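Local coordinates for exopolygalacturonase (Yersinia enterocolitica, PDB 2UVF), which hydrolyses polygalacturonic acid, a main component of pectin, from a chain end, as an exo-acting family 28 glycoside hydrolase, at residues A[45-48]-A[53-56]; A[158-163]-A[194-199]; A[228-233]-A[333-338]; A[280-283]-A[289-292]; A[575-580]-A[591-596]. All coordinates share one frame; numbering follows the deposited sequence.

Overall arrangement
The modelled chain starts with a fibronectin type III domain. There contact 1 closes a short loop, tying 45-48 to strand 53-58 on the side that meets the beta-helix. Contact 2 follows at the N-terminal end of the beta-helix, where a turn after strand 156-158 is joined to strand 194-202. Contact 3 closes a much longer loop. It brings an excursion near the digalacturonic acid site back to strand 334-339, and contact 4, a hairpin, is formed within that loop. Contact 5 comes last, at the C-terminal end, with its centre about 57 Å from that of contact 2. No two contacts touch; contacts 2, 3 and 5 all involve beta-helix strands.

Contact 1 (A[45-48]-A[53-56]); sequences TLAY and IVLV
Ala47 and Tyr48 lie beside Ile53 and Val54, and a single beta bridge joins Tyr48 to Ile53. Val54 N gives a hydrogen bond of 2.9 Å to Ala47 O. The side chains pack in two small apolar pairs. In the first, Ala47 CB meets Val54 CB at 3.8 Å. The valine holds CG1 anti to its backbone N (chi1 -175°). This leaves CG2 beside that N, where it rests 3.4 Å from Ala47 O. The carbonyl oxygen is therefore met by both the N-H and a methyl group of the same residue. In the second pair, Tyr48 CB touches Ile53 CG1 at 4.0 Å. Tyr48 sets CG between its own N and carbonyl carbon (chi1 66°). Its ring swings away from 53-56, and only the root of the side chain makes the contact. The CG1 branch of Ile53 is what lies against the tyrosine CB. A weak bond runs from Tyr48 N to Leu46 O across the bend at Ala47. Leu46 O also binds Arg262 of the catalytic domain. Ala47 and Val54 both reach Tyr343 of that domain, whereas Ile53 packs within the small domain, on Tyr126 and Phe128 of strand 125-134. The strand thus has Val54 on the interface side and Ile53 on the core side, the two-sided arrangement of a strand in the beta sandwich of a fibronectin type III domain, here packed against a parallel beta-helix.

Contact 2 (A[158-163]-A[194-199]); sequences NVRDFG and GTYKSG
The backbones at Arg160 and Tyr196 make no hydrogen bond with each other: 159-161 bend in a helical turn, while 194-198 run as a strand. The two long side chains bridge the gap and cross at about a right angle. Arg160 NH1 donates to Tyr196 OH over 3.0 Å, with an angle of 150° at the hydrogen. The phenol oxygen lies at the edge of the guanidinium, almost in its plane. The ring itself is turned 70° from that plane, so the groups meet edge to edge and do not stack. A bend at chi3 (81°) curls the arginine end round toward the phenol, with CD also 3.7 Å from Tyr196 OH. The hydroxyl has a second partner, the carbonyl oxygen of Ala193, to which it must be the donor. One bond received and one given fix the rotation of the O-H. The root of the arginine is held as well. Its backbone N binds Asn158 OD1 at 2.7 Å, which makes an Asx turn. Next to it, Val159 packs on Ala179 of helix 173-181 and on strand 187-191, while the tyrosine ring touches Ile191. The contact belongs to the N-terminal end of the parallel beta-helix, where helix 173-181 packs on the first coil, consistent with the helical N-terminal cap of related pectin-degrading enzymes.

Contact 3 (A[228-233]-A[333-338]); sequences AGYRLY and LMTLRG. With SO4 (sulfate ion), chain D.
Tyr230 turns a ring face to Thr335, a residue of strand 334-339 in the right-handed parallel beta-helix of the family 28 enzymes. The side chains cross at about a right angle. Thr335 CG2 sits over one face of the tyrosine ring, 4.2 Å from its centroid and 14° off the normal, a CH-pi contact. The threonine turns this methyl anti to its backbone N. Its OG1 is left to bond with the hydroxyl of Ser243. Tyr230 and Gly229 both face Arg240, a pocket residue, in a classic beta bulge, and Tyr230 OH makes a weak bond to Arg240 NH1. At the other end of the tyrosine, CB covers one face of the Arg337 guanidinium at 4.0 Å from NH1. Arg337 keeps CG anti to its N (chi1 -170°) and bends at chi3, which lays the flat group beside 230-231. Its edge meets Arg231 O, 3.6 Å from NH1, and a sulfate ion that probably came from the crystallisation liquor. The side chain of Arg231 leaves the backbone facing away from 333-338 and its NH1 makes a salt bridge with Glu239, while Leu232, next in the chain, touches the bound galacturonic acid. Sulfate O2 is gripped from both segments: Arg231 N gives it a bond of 2.9 Å and Arg337 NH1 one of 3.1 Å, while Arg337 NH2 makes only a weak bond of 3.3 Å to O4.

Contact 4 (A[280-283]-A[289-292]); sequences AEIT and SLPQ
A beta hairpin joins 280-283 to 289-292, its strands linked by residues 284-288 and running antiparallel at 148°. Ile282 and Leu290 form a hydrogen-bonded pair. Ile282 N gives a bond of 3.0 Å to Leu290 O, and Leu290 N returns one of 2.9 Å to Ile282 O. Gln292 N adds a third, also of 3.0 Å, to Ala280 O. Pro291 has no N-H to offer, and it falls in a non-hydrogen-bonded pair with Glu281, where none is called for across the strands. At that step Glu281 CA comes to 3.3 Å from Leu290 O, a CA-H...O contact. Ile282 and Leu290 share one face of the hairpin. There Ile282 CG1 meets Leu290 CB at 4.0 Å, with CG1 set between the isoleucine N and carbonyl carbon (chi1 57°). The side chain of Gln292 crosses that of Ile282 at about a right angle, and its CG lies 4.0 Å from Ile282 CG1. On the other face Glu281 bends at chi2, and its CG runs 3.9 Å from Ser289 CB. Leu290 reaches Gln373, Phe397 and Asp399, on strands 371-373 and 397-399, and Pro291 also touches Gln373. The arrangement is that of a two-stranded hairpin laid against neighbouring coils of a parallel beta-helix.

Contact 5 (A[575-580]-A[591-596]); sequences SEFNKV and WHFSEV
The Phe577 ring has Trp591 over one face, with CZ3 4.0 Å above the plane and toward the rim. The planes of the phenylalanine ring and the six-membered ring of the indole stand 53° apart, so the pair is oblique. Trp591 CH2 also reaches back to Phe577 CB, at 3.7 Å. The indole presents an edge to Val580, whose CB lies 3.8 Å from CZ2, near the ring plane. Phe593 completes the group. Phe577 CE1 comes to its edge, 4.0 Å from CE2, with the two planes at 49°. The three rings form an aromatic cluster at the C-terminal end of the parallel beta-helix, where strand 593-594 pairs with strand 568-573 of the coil before. Ile569 of that strand touches both Trp591 and Phe593, and Leu572 touches Phe577. The chain turns a corner at Lys579, and this brings Val580 as well as Phe577 onto the indole. Phe577 turns CG beside its backbone N (chi1 -58°), which carries the ring toward both Trp591 and Phe593. The indole also meets the ring of Phe582 edge to face.

Contact 1 (A[45-48]-A[53-56])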
# COMPACT_ATOMS: atom_id res chain seq x y z
N THR A 45 1.12 -15.90 -0.82
CA THR A 45 1.03 -16.37 0.58
C THR A 45 -0.38 -16.40 1.17
O THR A 45 -1.06 -15.37 1.27
CB THR A 45 1.97 -15.52 1.47
OG1 THR A 45 3.33 -15.87 1.19
CG2 THR A 45 1.66 -15.70 2.96
N LEU A 46 -0.79 -17.60 1.57
CA LEU A 46 -2.10 -17.87 2.17
C LEU A 46 -3.29 -17.45 1.29
O LEU A 46 -4.44 -17.38 1.77
CB LEU A 46 -2.19 -17.26 3.58
CG LEU A 46 -1.43 -17.99 4.69
CD1 LEU A 46 -1.20 -17.09 5.85
CD2 LEU A 46 -2.18 -19.24 5.13
N ALA A 47 -3.00 -17.20 0.01
CA ALA A 47 -4.01 -16.77 -0.97
C ALA A 47 -4.92 -17.93 -1.42
O ALA A 47 -5.29 -18.04 -2.59
CB ALA A 47 -3.33 -16.10 -2.18
N TYR A 48 -5.26 -18.80 -0.47
CA TYR A 48 -6.10 -19.96 -0.78
C TYR A 48 -7.03 -20.34 0.37
O TYR A 48 -6.92 -19.82 1.49
CB TYR A 48 -5.26 -21.16 -1.25
CG TYR A 48 -4.34 -21.72 -0.20
CD1 TYR A 48 -4.79 -22.69 0.69
CD2 TYR A 48 -3.03 -21.29 -0.10
CE1 TYR A 48 -3.96 -23.22 1.65
CE2 TYR A 48 -2.18 -21.82 0.86
CZ TYR A 48 -2.66 -22.78 1.73
OH TYR A 48 -1.82 -23.30 2.69
N ILE A 53 -8.37 -20.76 -4.94
CA ILE A 53 -6.94 -20.50 -5.00
C ILE A 53 -6.75 -19.25 -5.87
O ILE A 53 -7.43 -19.10 -6.90
CB ILE A 53 -6.15 -21.72 -5.59
CG1 ILE A 53 -6.33 -22.96 -4.69
CG2 ILE A 53 -4.65 -21.39 -5.81
CD1 ILE A 53 -5.98 -24.31 -5.36
N VAL A 54 -5.86 -18.35 -5.44
CA VAL A 54 -5.46 -17.17 -6.22
C VAL A 54 -4.08 -17.42 -6.87
O VAL A 54 -3.12 -17.80 -6.19
CB VAL A 54 -5.42 -15.87 -5.34
CG1 VAL A 54 -5.12 -14.63 -6.19
CG2 VAL A 54 -6.73 -15.67 -4.59
N LEU A 55 -4.00 -17.18 -8.18
CA LEU A 55 -2.74 -17.28 -8.93
C LEU A 55 -2.22 -15.92 -9.37
O LEU A 55 -2.99 -15.03 -9.74
CB LEU A 55 -2.93 -18.16 -10.18
CG LEU A 55 -3.48 -19.58 -10.06
CD1 LEU A 55 -4.05 -20.04 -11.41
CD2 LEU A 55 -2.42 -20.55 -9.54
N VAL A 56 -0.90 -15.75 -9.33
CA VAL A 56 -0.23 -14.58 -9.89
C VAL A 56 1.01 -15.02 -10.64
O VAL A 56 1.48 -16.13 -10.47
CB VAL A 56 0.14 -13.50 -8.82
CG1 VAL A 56 -1.08 -13.04 -8.03
CG2 VAL A 56 1.24 -13.99 -7.91

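Contact 2 (A[158-163]-A[194-199])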
# COMPACT_ATOMS: atom_id res chain seq x y z
N ASN A 158 -18.43 -18.19 15.17
CA ASN A 158 -19.23 -16.99 14.95
C ASN A 158 -19.23 -16.15 16.23
O ASN A 158 -19.48 -16.67 17.31
CB ASN A 158 -20.65 -17.39 14.52
CG ASN A 158 -21.56 -16.20 14.27
OD1 ASN A 158 -21.38 -15.11 14.82
ND2 ASN A 158 -22.58 -16.41 13.43
N VAL A 159 -18.92 -14.86 16.11
CA VAL A 159 -18.80 -13.98 17.29
C VAL A 159 -20.13 -13.76 18.01
O VAL A 159 -20.15 -13.29 19.15
CB VAL A 159 -18.11 -12.59 16.99
CG1 VAL A 159 -16.70 -12.77 16.42
CG2 VAL A 159 -18.97 -11.70 16.08
N ARG A 160 -21.23 -14.09 17.33
CA ARG A 160 -22.57 -13.96 17.91
C ARG A 160 -22.83 -15.04 18.97
O ARG A 160 -23.60 -14.81 19.89
CB ARG A 160 -23.65 -14.00 16.82
CG ARG A 160 -23.75 -12.71 16.03
CD ARG A 160 -24.99 -12.66 15.16
NE ARG A 160 -26.18 -12.27 15.92
CZ ARG A 160 -26.59 -11.01 16.11
NH1 ARG A 160 -25.92 -9.99 15.59
NH2 ARG A 160 -27.69 -10.77 16.82
N ASP A 161 -22.15 -16.18 18.83
CA ASP A 161 -22.21 -17.26 19.80
C ASP A 161 -21.49 -16.92 21.11
O ASP A 161 -21.59 -17.67 22.10
CB ASP A 161 -21.64 -18.56 19.19
CG ASP A 161 -22.44 -19.03 17.98
OD1 ASP A 161 -23.58 -18.56 17.79
OD2 ASP A 161 -21.94 -19.88 17.23
N PHE A 162 -20.78 -15.79 21.12
CA PHE A 162 -20.10 -15.30 22.33
C PHE A 162 -20.69 -13.99 22.82
O PHE A 162 -20.08 -13.29 23.63
CB PHE A 162 -18.60 -15.16 22.09
CG PHE A 162 -17.91 -16.45 21.81
CD1 PHE A 162 -17.16 -17.09 22.81
CD2 PHE A 162 -18.01 -17.06 20.56
CE1 PHE A 162 -16.52 -18.29 22.54
CE2 PHE A 162 -17.38 -18.27 20.29
CZ PHE A 162 -16.64 -18.88 21.29
N GLY A 163 -21.88 -13.65 22.32
CA GLY A 163 -22.64 -12.51 22.83
C GLY A 163 -22.48 -11.19 22.09
O GLY A 163 -22.87 -10.14 22.61
N GLY A 194 -24.25 -6.65 10.20
CA GLY A 194 -24.54 -5.88 11.41
C GLY A 194 -23.39 -4.97 11.78
O GLY A 194 -22.25 -5.18 11.37
N THR A 195 -23.70 -3.94 12.57
CA THR A 195 -22.71 -2.99 13.05
C THR A 195 -22.32 -3.29 14.50
O THR A 195 -23.10 -3.01 15.43
CB THR A 195 -23.24 -1.57 12.92
OG1 THR A 195 -23.53 -1.31 11.54
CG2 THR A 195 -22.22 -0.54 13.43
N TYR A 196 -21.12 -3.83 14.67
CA TYR A 196 -20.55 -4.23 15.97
C TYR A 196 -19.44 -3.28 16.44
O TYR A 196 -18.30 -3.36 15.96
CB TYR A 196 -19.98 -5.65 15.88
CG TYR A 196 -20.95 -6.68 15.31
CD1 TYR A 196 -21.69 -7.51 16.15
CD2 TYR A 196 -21.13 -6.81 13.93
CE1 TYR A 196 -22.60 -8.46 15.62
CE2 TYR A 196 -22.03 -7.75 13.40
CZ TYR A 196 -22.75 -8.56 14.25
OH TYR A 196 -23.63 -9.48 13.72
N LYS A 197 -19.78 -2.37 17.35
CA LYS A 197 -18.78 -1.51 18.01
C LYS A 197 -17.81 -2.37 18.82
O LYS A 197 -18.20 -3.37 19.44
CB LYS A 197 -19.43 -0.45 18.90
CG LYS A 197 -18.44 0.50 19.56
CD LYS A 197 -19.06 1.83 19.98
CE LYS A 197 -19.14 2.79 18.80
NZ LYS A 197 -18.90 4.20 19.20
N SER A 198 -16.53 -2.02 18.78
CA SER A 198 -15.49 -2.80 19.46
C SER A 198 -14.29 -1.92 19.77
O SER A 198 -14.07 -0.90 19.12
CB SER A 198 -15.10 -4.01 18.62
OG SER A 198 -13.98 -4.71 19.17
N GLY A 199 -13.53 -2.32 20.79
CA GLY A 199 -12.24 -1.70 21.10
C GLY A 199 -11.14 -2.55 20.52
O GLY A 199 -11.40 -3.46 19.73

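Contact 3 (A[228-233]-A[333-338])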
# COMPACT_ATOMS: atom_id res chain seq x y z
N ALA A 228 -2.35 0.27 26.08
CA ALA A 228 -1.01 0.46 25.50
C ALA A 228 -0.74 -0.61 24.44
O ALA A 228 -1.06 -1.78 24.63
CB ALA A 228 0.07 0.44 26.58
N GLY A 229 -0.13 -0.19 23.32
CA GLY A 229 -0.00 -1.04 22.14
C GLY A 229 1.40 -1.44 21.75
O GLY A 229 1.70 -2.62 21.75
N TYR A 230 2.24 -0.47 21.40
CA TYR A 230 3.57 -0.76 20.84
C TYR A 230 4.42 0.50 20.74
O TYR A 230 3.88 1.61 20.78
CB TYR A 230 3.44 -1.40 19.43
CG TYR A 230 2.98 -0.42 18.36
CD1 TYR A 230 3.90 0.15 17.48
CD2 TYR A 230 1.64 -0.04 18.26
CE1 TYR A 230 3.48 1.08 16.50
CE2 TYR A 230 1.23 0.86 17.30
CZ TYR A 230 2.15 1.42 16.42
OH TYR A 230 1.73 2.32 15.46
N ARG A 231 5.73 0.34 20.59
CA ARG A 231 6.61 1.40 20.14
C ARG A 231 7.05 1.05 18.72
O ARG A 231 7.44 -0.08 18.46
CB ARG A 231 7.82 1.52 21.07
CG ARG A 231 7.54 2.18 22.41
CD ARG A 231 8.63 1.86 23.44
NE ARG A 231 8.67 2.84 24.52
CZ ARG A 231 7.92 2.79 25.62
NH1 ARG A 231 7.03 1.82 25.80
NH2 ARG A 231 8.05 3.74 26.54
N LEU A 232 6.99 2.03 17.82
CA LEU A 232 7.29 1.82 16.40
C LEU A 232 8.66 1.18 16.17
O LEU A 232 8.78 0.16 15.49
CB LEU A 232 7.16 3.13 15.61
CG LEU A 232 7.12 3.07 14.08
CD1 LEU A 232 5.85 2.39 13.61
CD2 LEU A 232 7.20 4.48 13.53
N TYR A 233 9.69 1.80 16.74
CA TYR A 233 11.05 1.29 16.63
C TYR A 233 11.60 0.95 18.03
O TYR A 233 11.02 1.40 19.03
CB TYR A 233 11.95 2.27 15.87
CG TYR A 233 11.42 2.60 14.48
CD1 TYR A 233 11.11 1.58 13.57
CD2 TYR A 233 11.20 3.91 14.10
CE1 TYR A 233 10.61 1.88 12.32
CE2 TYR A 233 10.69 4.22 12.86
CZ TYR A 233 10.39 3.20 11.97
OH TYR A 233 9.87 3.52 10.72
N LEU A 333 -5.66 1.87 12.37
CA LEU A 333 -6.71 0.89 12.14
C LEU A 333 -6.25 -0.55 12.40
O LEU A 333 -6.96 -1.35 13.01
CB LEU A 333 -7.30 1.05 10.73
CG LEU A 333 -8.62 0.31 10.52
CD1 LEU A 333 -9.76 1.27 10.14
CD2 LEU A 333 -8.43 -0.82 9.51
N MET A 334 -5.05 -0.88 11.93
CA MET A 334 -4.56 -2.25 12.01
C MET A 334 -3.05 -2.21 12.16
O MET A 334 -2.39 -1.49 11.44
CB MET A 334 -4.94 -3.04 10.76
CG MET A 334 -4.72 -4.53 10.90
SD MET A 334 -5.09 -5.50 9.44
CE MET A 334 -6.87 -5.32 9.31
N THR A 335 -2.52 -2.97 13.11
CA THR A 335 -1.08 -3.04 13.29
C THR A 335 -0.67 -4.47 13.53
O THR A 335 -0.93 -5.02 14.58
CB THR A 335 -0.59 -2.14 14.46
OG1 THR A 335 -0.98 -0.79 14.20
CG2 THR A 335 0.93 -2.22 14.60
N LEU A 336 -0.02 -5.07 12.54
CA LEU A 336 0.40 -6.45 12.63
C LEU A 336 1.90 -6.44 12.65
O LEU A 336 2.52 -5.95 11.71
CB LEU A 336 -0.11 -7.27 11.44
CG LEU A 336 -1.56 -7.06 11.04
CD1 LEU A 336 -1.75 -7.75 9.69
CD2 LEU A 336 -2.57 -7.55 12.09
N ARG A 337 2.46 -6.98 13.73
CA ARG A 337 3.89 -6.91 13.97
C ARG A 337 4.48 -8.31 14.25
O ARG A 337 3.90 -9.11 14.99
CB ARG A 337 4.19 -5.96 15.13
CG ARG A 337 5.67 -5.65 15.29
CD ARG A 337 5.93 -4.67 16.40
NE ARG A 337 5.63 -5.21 17.72
CZ ARG A 337 6.03 -4.65 18.86
NH1 ARG A 337 6.77 -3.55 18.84
NH2 ARG A 337 5.72 -5.20 20.02
N GLY A 338 5.63 -8.58 13.65
CA GLY A 338 6.31 -9.87 13.79
C GLY A 338 5.68 -11.07 13.12
O GLY A 338 6.07 -12.19 13.40
S SO4 D . 6.92 -2.82 22.74
O1 SO4 D . 5.52 -3.03 23.09
O2 SO4 D . 7.07 -2.02 21.51
O3 SO4 D . 7.59 -2.10 23.84
O4 SO4 D . 7.53 -4.14 22.58

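Contact 4 (A[280-283]-A[289-292])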
# COMPACT_ATOMS: atom_id res chain seq x y z
N ALA A 280 -19.94 15.29 2.67
CA ALA A 280 -19.69 14.06 3.44
C ALA A 280 -19.58 12.80 2.60
O ALA A 280 -19.06 11.78 3.06
CB ALA A 280 -20.80 13.88 4.46
N GLU A 281 -20.13 12.88 1.39
CA GLU A 281 -20.14 11.81 0.41
C GLU A 281 -20.01 12.53 -0.93
O GLU A 281 -20.60 13.59 -1.13
CB GLU A 281 -21.45 11.01 0.51
CG GLU A 281 -21.67 9.90 -0.56
CD GLU A 281 -22.60 10.32 -1.71
OE1 GLU A 281 -22.76 9.56 -2.70
OE2 GLU A 281 -23.19 11.42 -1.65
N ILE A 282 -19.15 12.01 -1.81
CA ILE A 282 -19.13 12.43 -3.21
C ILE A 282 -19.57 11.25 -4.10
O ILE A 282 -19.65 10.11 -3.63
CB ILE A 282 -17.73 12.99 -3.65
CG1 ILE A 282 -16.62 11.98 -3.43
CG2 ILE A 282 -17.43 14.36 -2.98
CD1 ILE A 282 -15.38 12.23 -4.24
N THR A 283 -19.91 11.52 -5.36
CA THR A 283 -20.15 10.48 -6.36
C THR A 283 -18.85 10.37 -7.17
O THR A 283 -18.37 11.37 -7.68
CB THR A 283 -21.36 10.86 -7.27
OG1 THR A 283 -22.56 10.89 -6.49
CG2 THR A 283 -21.54 9.85 -8.45
N SER A 289 -20.60 5.86 -4.75
CA SER A 289 -20.45 6.81 -3.64
C SER A 289 -19.13 6.56 -2.89
O SER A 289 -18.80 5.42 -2.56
CB SER A 289 -21.63 6.68 -2.69
OG SER A 289 -21.34 5.72 -1.68
N LEU A 290 -18.37 7.64 -2.66
CA LEU A 290 -17.20 7.61 -1.76
C LEU A 290 -17.43 8.44 -0.51
O LEU A 290 -17.86 9.60 -0.62
CB LEU A 290 -15.98 8.19 -2.46
CG LEU A 290 -15.25 7.32 -3.45
CD1 LEU A 290 -14.18 8.17 -4.08
CD2 LEU A 290 -14.65 6.11 -2.74
N PRO A 291 -17.10 7.88 0.69
CA PRO A 291 -17.12 8.69 1.92
C PRO A 291 -15.99 9.70 1.96
O PRO A 291 -14.89 9.41 1.46
CB PRO A 291 -16.93 7.66 3.05
CG PRO A 291 -16.13 6.57 2.41
CD PRO A 291 -16.72 6.48 0.98
N GLN A 292 -16.26 10.86 2.54
CA GLN A 292 -15.25 11.91 2.67
C GLN A 292 -15.11 12.25 4.15
O GLN A 292 -16.08 12.59 4.80
CB GLN A 292 -15.68 13.14 1.87
CG GLN A 292 -15.98 12.84 0.39
CD GLN A 292 -14.73 12.80 -0.44
OE1 GLN A 292 -14.15 11.72 -0.68
NE2 GLN A 292 -14.28 13.95 -0.87

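Contact 5 (A[575-580]-A[591-596])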
# COMPACT_ATOMS: atom_id res chain seq x y z
N SER A 575 23.15 9.09 -14.43
CA SER A 575 21.76 8.85 -14.81
C SER A 575 21.44 9.16 -16.28
O SER A 575 22.06 10.04 -16.88
CB SER A 575 20.85 9.65 -13.88
OG SER A 575 21.07 9.28 -12.53
N GLU A 576 20.48 8.45 -16.87
CA GLU A 576 20.05 8.75 -18.25
C GLU A 576 18.52 8.81 -18.47
O GLU A 576 17.78 8.03 -17.89
CB GLU A 576 20.72 7.83 -19.29
CG GLU A 576 20.27 6.39 -19.27
CD GLU A 576 20.84 5.63 -18.10
OE1 GLU A 576 21.97 5.97 -17.66
OE2 GLU A 576 20.16 4.70 -17.61
N PHE A 577 18.11 9.74 -19.35
CA PHE A 577 16.70 10.00 -19.66
C PHE A 577 16.42 9.84 -21.17
O PHE A 577 16.56 10.79 -21.94
CB PHE A 577 16.33 11.41 -19.21
CG PHE A 577 16.55 11.66 -17.75
CD1 PHE A 577 17.77 12.13 -17.28
CD2 PHE A 577 15.52 11.43 -16.83
CE1 PHE A 577 17.98 12.36 -15.92
CE2 PHE A 577 15.72 11.65 -15.47
CZ PHE A 577 16.95 12.12 -15.01
N ASN A 578 15.99 8.64 -21.55
CA ASN A 578 15.77 8.29 -22.95
C ASN A 578 14.31 8.11 -23.37
O ASN A 578 13.55 7.40 -22.72
CB ASN A 578 16.58 7.04 -23.29
CG ASN A 578 18.06 7.25 -23.04
OD1 ASN A 578 18.54 8.40 -23.03
ND2 ASN A 578 18.78 6.16 -22.78
N LYS A 579 13.96 8.78 -24.46
CA LYS A 579 12.62 8.73 -25.03
C LYS A 579 11.57 9.21 -24.03
O LYS A 579 10.56 8.55 -23.80
CB LYS A 579 12.30 7.32 -25.56
CG LYS A 579 13.41 6.73 -26.44
CD LYS A 579 13.28 5.22 -26.56
CE LYS A 579 12.05 4.85 -27.38
NZ LYS A 579 12.03 5.67 -28.63
N VAL A 580 11.85 10.35 -23.42
CA VAL A 580 10.88 11.05 -22.59
C VAL A 580 10.27 12.14 -23.48
O VAL A 580 10.95 13.10 -23.85
CB VAL A 580 11.54 11.67 -21.32
CG1 VAL A 580 10.46 12.28 -20.40
CG2 VAL A 580 12.38 10.65 -20.58
N TRP A 591 13.48 20.35 -20.00
CA TRP A 591 14.67 19.95 -19.25
C TRP A 591 15.43 21.07 -18.51
O TRP A 591 15.88 22.04 -19.14
CB TRP A 591 15.61 19.20 -20.17
CG TRP A 591 15.04 17.90 -20.64
CD1 TRP A 591 14.68 17.56 -21.92
CD2 TRP A 591 14.74 16.75 -19.83
NE1 TRP A 591 14.19 16.28 -21.96
CE2 TRP A 591 14.21 15.76 -20.69
CE3 TRP A 591 14.87 16.47 -18.46
CZ2 TRP A 591 13.82 14.51 -20.22
CZ3 TRP A 591 14.47 15.22 -18.00
CH2 TRP A 591 13.95 14.26 -18.88
N HIS A 592 15.57 20.91 -17.20
CA HIS A 592 16.26 21.88 -16.33
C HIS A 592 17.24 21.18 -15.39
O HIS A 592 16.83 20.52 -14.43
CB HIS A 592 15.26 22.71 -15.52
CG HIS A 592 14.43 23.64 -16.35
ND1 HIS A 592 13.30 23.23 -17.02
CD2 HIS A 592 14.58 24.96 -16.62
CE1 HIS A 592 12.78 24.26 -17.66
NE2 HIS A 592 13.53 25.32 -17.44
N PHE A 593 18.53 21.34 -15.67
CA PHE A 593 19.60 20.63 -14.95
C PHE A 593 20.64 21.53 -14.28
O PHE A 593 21.34 22.29 -14.97
CB PHE A 593 20.35 19.70 -15.90
CG PHE A 593 19.57 18.51 -16.33
CD1 PHE A 593 19.10 18.42 -17.64
CD2 PHE A 593 19.31 17.47 -15.44
CE1 PHE A 593 18.39 17.30 -18.06
CE2 PHE A 593 18.60 16.36 -15.85
CZ PHE A 593 18.13 16.28 -17.16
N SER A 594 20.78 21.42 -12.96
CA SER A 594 21.94 21.99 -12.28
C SER A 594 22.60 20.97 -11.36
O SER A 594 21.92 20.12 -10.78
CB SER A 594 21.60 23.29 -11.52
OG SER A 594 20.82 23.07 -10.35
N GLU A 595 23.93 21.06 -11.26
CA GLU A 595 24.74 20.28 -10.33
C GLU A 595 24.76 18.78 -10.64
O GLU A 595 24.73 17.94 -9.75
CB GLU A 595 24.34 20.55 -8.87
CG GLU A 595 24.67 21.98 -8.38
CD GLU A 595 26.16 22.18 -8.05
OE1 GLU A 595 26.72 21.33 -7.32
OE2 GLU A 595 26.75 23.18 -8.51
N VAL A 596 24.84 18.45 -11.93
CA VAL A 596 24.81 17.06 -12.38
C VAL A 596 26.16 16.61 -12.89
O VAL A 596 26.97 17.42 -13.32
CB VAL A 596 23.71 16.81 -13.48
CG1 VAL A 596 22.30 17.02 -12.92
CG2 VAL A 596 23.95 17.67 -14.73